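Local coordinates for uncharacterized protein HtdX (Mycobacterium tuberculosis, PDB 4OOB) that hydrates trans-2-enoyl-CoA thioesters and dehydrates (3R)-3-hydroxyacyl-CoA thioesters of broad chain length, favouring C8 to C12 substrates, at residues A[21-26]-A[41-46]; A[171-174]-A[179-182]. All coordinates share one frame; numbering follows the deposited sequence.

Interaction 1 (A[21-26]-A[41-46]); sequences PANVAA and LTYPFA
Y43 carries the contact from the side of 41-46, reaching its phenol ring across to N23 and V24 on helix 21-31. The residues ahead of it serve other neighbours: L41 packs on V212 and Y214 of strand 212-218 and gives its carbonyl to W119, while the hydroxyl of T42 bonds to that of Y27. The ring carbon CG of Y43 stands anti to the backbone N (chi1 169°), which carries the ring away from its own backbone and toward helix 21-31. At the far end Y43 OH donates to N23 OD1 at 2.7 Å. The oxygen uses a lone pair in the carbonyl plane, with a C=O...donor angle of 134°, and lies at the edge of the ring, near its plane. The amide plane itself is turned 61° from the ring. V24 comes over one face instead: its CG2 sits 3.8 Å above the ring plane, displaced toward the rim, and approaches Y43 CZ to 3.9 Å in a CH-pi contact. V24 also packs on I19 and P40, and the ring of Y43 meets that of Y27 edge to face. Further on, P44 and F45 turn to strand 116-128. One aromatic side chain thus joins two helices by polar and apolar means together: the bond to N23 satisfies the phenol proton and anchors the ring's far end, while V24 presses on its flat side.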
# COMPACT_ATOMS: atom_id res chain seq x y z
N PRO A 21 17.80 -9.64 -1.57
CA PRO A 21 16.94 -10.76 -1.30
C PRO A 21 16.52 -10.91 0.17
O PRO A 21 15.43 -11.47 0.43
CB PRO A 21 17.76 -11.97 -1.73
CG PRO A 21 18.83 -11.43 -2.63
CD PRO A 21 19.09 -10.05 -2.14
N ALA A 22 17.36 -10.45 1.10
CA ALA A 22 17.07 -10.52 2.55
C ALA A 22 15.89 -9.61 2.91
O ALA A 22 15.10 -9.89 3.84
CB ALA A 22 18.29 -10.11 3.38
N ASN A 23 15.83 -8.48 2.22
CA ASN A 23 14.78 -7.52 2.46
C ASN A 23 13.46 -8.08 1.92
O ASN A 23 12.44 -7.98 2.56
CB ASN A 23 15.13 -6.22 1.78
CG ASN A 23 14.17 -5.15 2.15
OD1 ASN A 23 13.37 -4.69 1.34
ND2 ASN A 23 14.18 -4.80 3.40
N VAL A 24 13.51 -8.72 0.75
CA VAL A 24 12.35 -9.41 0.21
C VAL A 24 11.87 -10.48 1.22
O VAL A 24 10.69 -10.52 1.55
CB VAL A 24 12.59 -10.08 -1.17
CG1 VAL A 24 11.28 -10.67 -1.72
CG2 VAL A 24 13.21 -9.11 -2.16
N ALA A 25 12.80 -11.30 1.70
CA ALA A 25 12.46 -12.39 2.65
C ALA A 25 11.83 -11.82 3.88
O ALA A 25 10.86 -12.34 4.38
CB ALA A 25 13.71 -13.20 3.04
N ALA A 26 12.39 -10.73 4.37
CA ALA A 26 11.93 -10.14 5.62
C ALA A 26 10.54 -9.58 5.42
O ALA A 26 9.73 -9.68 6.32
CB ALA A 26 12.88 -9.05 6.10
N LEU A 41 3.78 -9.38 -5.46
CA LEU A 41 3.17 -8.36 -6.32
C LEU A 41 3.27 -6.95 -5.77
O LEU A 41 3.54 -6.04 -6.51
CB LEU A 41 1.70 -8.75 -6.57
CG LEU A 41 0.83 -7.76 -7.32
CD1 LEU A 41 1.28 -7.55 -8.76
CD2 LEU A 41 -0.64 -8.21 -7.27
N THR A 42 3.05 -6.79 -4.46
CA THR A 42 3.09 -5.46 -3.79
C THR A 42 4.50 -4.97 -3.34
O THR A 42 4.64 -3.85 -2.87
CB THR A 42 2.16 -5.47 -2.54
OG1 THR A 42 2.50 -6.57 -1.67
CG2 THR A 42 0.72 -5.58 -2.96
N TYR A 43 5.53 -5.82 -3.48
CA TYR A 43 6.82 -5.52 -2.87
C TYR A 43 7.50 -4.28 -3.48
O TYR A 43 8.19 -3.55 -2.77
CB TYR A 43 7.76 -6.75 -2.90
CG TYR A 43 9.17 -6.36 -2.52
CD1 TYR A 43 9.49 -6.18 -1.20
CD2 TYR A 43 10.14 -6.11 -3.48
CE1 TYR A 43 10.74 -5.77 -0.83
CE2 TYR A 43 11.41 -5.71 -3.11
CZ TYR A 43 11.68 -5.52 -1.78
OH TYR A 43 12.92 -5.11 -1.31
N PRO A 44 7.32 -4.04 -4.80
CA PRO A 44 7.99 -2.90 -5.38
C PRO A 44 7.46 -1.58 -4.86
O PRO A 44 8.11 -0.55 -5.05
CB PRO A 44 7.74 -3.05 -6.90
CG PRO A 44 7.54 -4.51 -7.06
CD PRO A 44 6.82 -4.97 -5.83
N PHE A 45 6.33 -1.60 -4.16
CA PHE A 45 5.95 -0.43 -3.40
C PHE A 45 7.04 -0.11 -2.37
O PHE A 45 7.50 1.04 -2.28
CB PHE A 45 4.58 -0.55 -2.71
CG PHE A 45 4.20 0.68 -1.92
CD1 PHE A 45 3.37 1.67 -2.48
CD2 PHE A 45 4.64 0.87 -0.64
CE1 PHE A 45 3.03 2.81 -1.76
CE2 PHE A 45 4.32 2.03 0.08
CZ PHE A 45 3.48 2.98 -0.46
N ALA A 46 7.42 -1.08 -1.57
CA ALA A 46 8.47 -0.81 -0.55
C ALA A 46 9.80 -0.43 -1.21
O ALA A 46 10.48 0.52 -0.83
CB ALA A 46 8.64 -1.98 0.38

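Interaction 2 (A[171-174]-A[179-182])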
# COMPACT_ATOMS: atom_id res chain seq x y z
N HIS A 171 8.51 4.86 7.40
CA HIS A 171 8.53 5.02 8.86
C HIS A 171 7.62 6.17 9.40
O HIS A 171 7.83 6.62 10.50
CB HIS A 171 9.97 5.28 9.38
CG HIS A 171 10.91 4.11 9.26
ND1 HIS A 171 11.64 3.84 8.12
CD2 HIS A 171 11.26 3.16 10.16
CE1 HIS A 171 12.37 2.76 8.31
NE2 HIS A 171 12.17 2.35 9.55
N ASN A 172 6.64 6.63 8.64
CA ASN A 172 5.68 7.66 9.10
C ASN A 172 5.21 7.23 10.48
O ASN A 172 4.57 6.17 10.64
CB ASN A 172 4.56 7.79 8.07
CG ASN A 172 3.39 8.64 8.52
OD1 ASN A 172 3.44 9.29 9.50
ND2 ASN A 172 2.30 8.60 7.76
N PRO A 173 5.58 8.03 11.51
CA PRO A 173 5.37 7.67 12.93
C PRO A 173 3.92 7.61 13.43
O PRO A 173 3.71 7.34 14.65
CB PRO A 173 6.14 8.74 13.69
CG PRO A 173 6.21 9.91 12.78
CD PRO A 173 6.10 9.41 11.38
N ILE A 174 2.94 7.92 12.58
CA ILE A 174 1.54 7.69 13.00
C ILE A 174 1.23 6.19 13.09
O ILE A 174 0.24 5.83 13.66
CB ILE A 174 0.49 8.30 12.08
CG1 ILE A 174 0.52 7.54 10.72
CG2 ILE A 174 0.69 9.81 11.89
CD1 ILE A 174 -0.40 8.11 9.68
N ILE A 179 1.66 9.48 20.06
CA ILE A 179 1.65 10.92 20.10
C ILE A 179 1.51 11.43 18.65
O ILE A 179 0.57 12.13 18.34
CB ILE A 179 2.90 11.49 20.85
CG1 ILE A 179 2.86 11.10 22.34
CG2 ILE A 179 2.96 12.99 20.73
CD1 ILE A 179 4.18 11.29 23.10
N ALA A 180 2.42 11.02 17.77
CA ALA A 180 2.30 11.35 16.33
C ALA A 180 0.89 11.04 15.74
O ALA A 180 0.34 11.86 15.01
CB ALA A 180 3.35 10.60 15.53
N ALA A 181 0.34 9.87 16.06
CA ALA A 181 -0.97 9.49 15.57
C ALA A 181 -2.02 10.53 16.04
O ALA A 181 -2.82 11.05 15.26
CB ALA A 181 -1.33 8.10 16.05
N LYS A 182 -1.94 10.85 17.32
CA LYS A 182 -2.90 11.74 17.94
C LYS A 182 -2.82 13.15 17.34
O LYS A 182 -3.83 13.76 17.11
CB LYS A 182 -2.67 11.80 19.44
CG LYS A 182 -3.87 12.31 20.19
CD LYS A 182 -4.71 11.15 20.73
CE LYS A 182 -6.20 11.43 20.62
NZ LYS A 182 -6.54 12.68 21.34
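A180 aims its methyl at the ring of P173, CB to CB 3.8 Å, and together with I174 and A181 it makes up most of this contact. The carbonyl O of P173 lies beside that line, 3.4 Å from A180 CB, so a single methyl meets both the backbone carbonyl and the proline ring. I174 takes up the next step. Its CG1 occupies the position between the backbone N and the carbonyl carbon (chi1 68°), which leads that branch away from the helix and leaves CG2, beside the backbone N, to rest 3.7 Å from A180 O. A181 answers from the helix side: A181 CB lies 3.7 Å from I174 O, and the CA atoms of I174 and A181 come within 4.0 Å. Such closeness is consistent with alanines on the helix side, and no hydrogen bond crosses between the segments. Within the loop a long, weak but nearly straight bond runs from I174 N to N172 OD1 (3.4 Å), an oxygen that also takes a weak bond from G67 N. I174 is further tied by its backbone to I190, while D170 OD1 accepts from N172 N. The sequence around D170 and on to the alanines matches the hydratase 2 motif of MaoC-like hotdog proteins, G-D-x-N-P-(LIV)-H-x(5)-(A/S), in which A181 fills the final small position; in relatives this motif carries the catalytic aspartate and histidine.

How the interactions relate
Interaction 1 closes before interaction 2 opens along the chain, and the two share no residue: their centres lie 23 Å apart and their nearest atoms about 9 Å. Interaction 1 joins the first two helices, 21-31 and 43-57, ahead of strand 69-77. Interaction 2 folds the loop after helix 158-167 onto helix 178-183, ahead of strand 212-218. Those two strands are neighbours in the long antiparallel sheet, which links the earlier and later parts of the chain. This is consistent with a double hotdog fold, in which the later, MaoC-like part carries the hydratase motif and the earlier part contributes the helices of interaction 1.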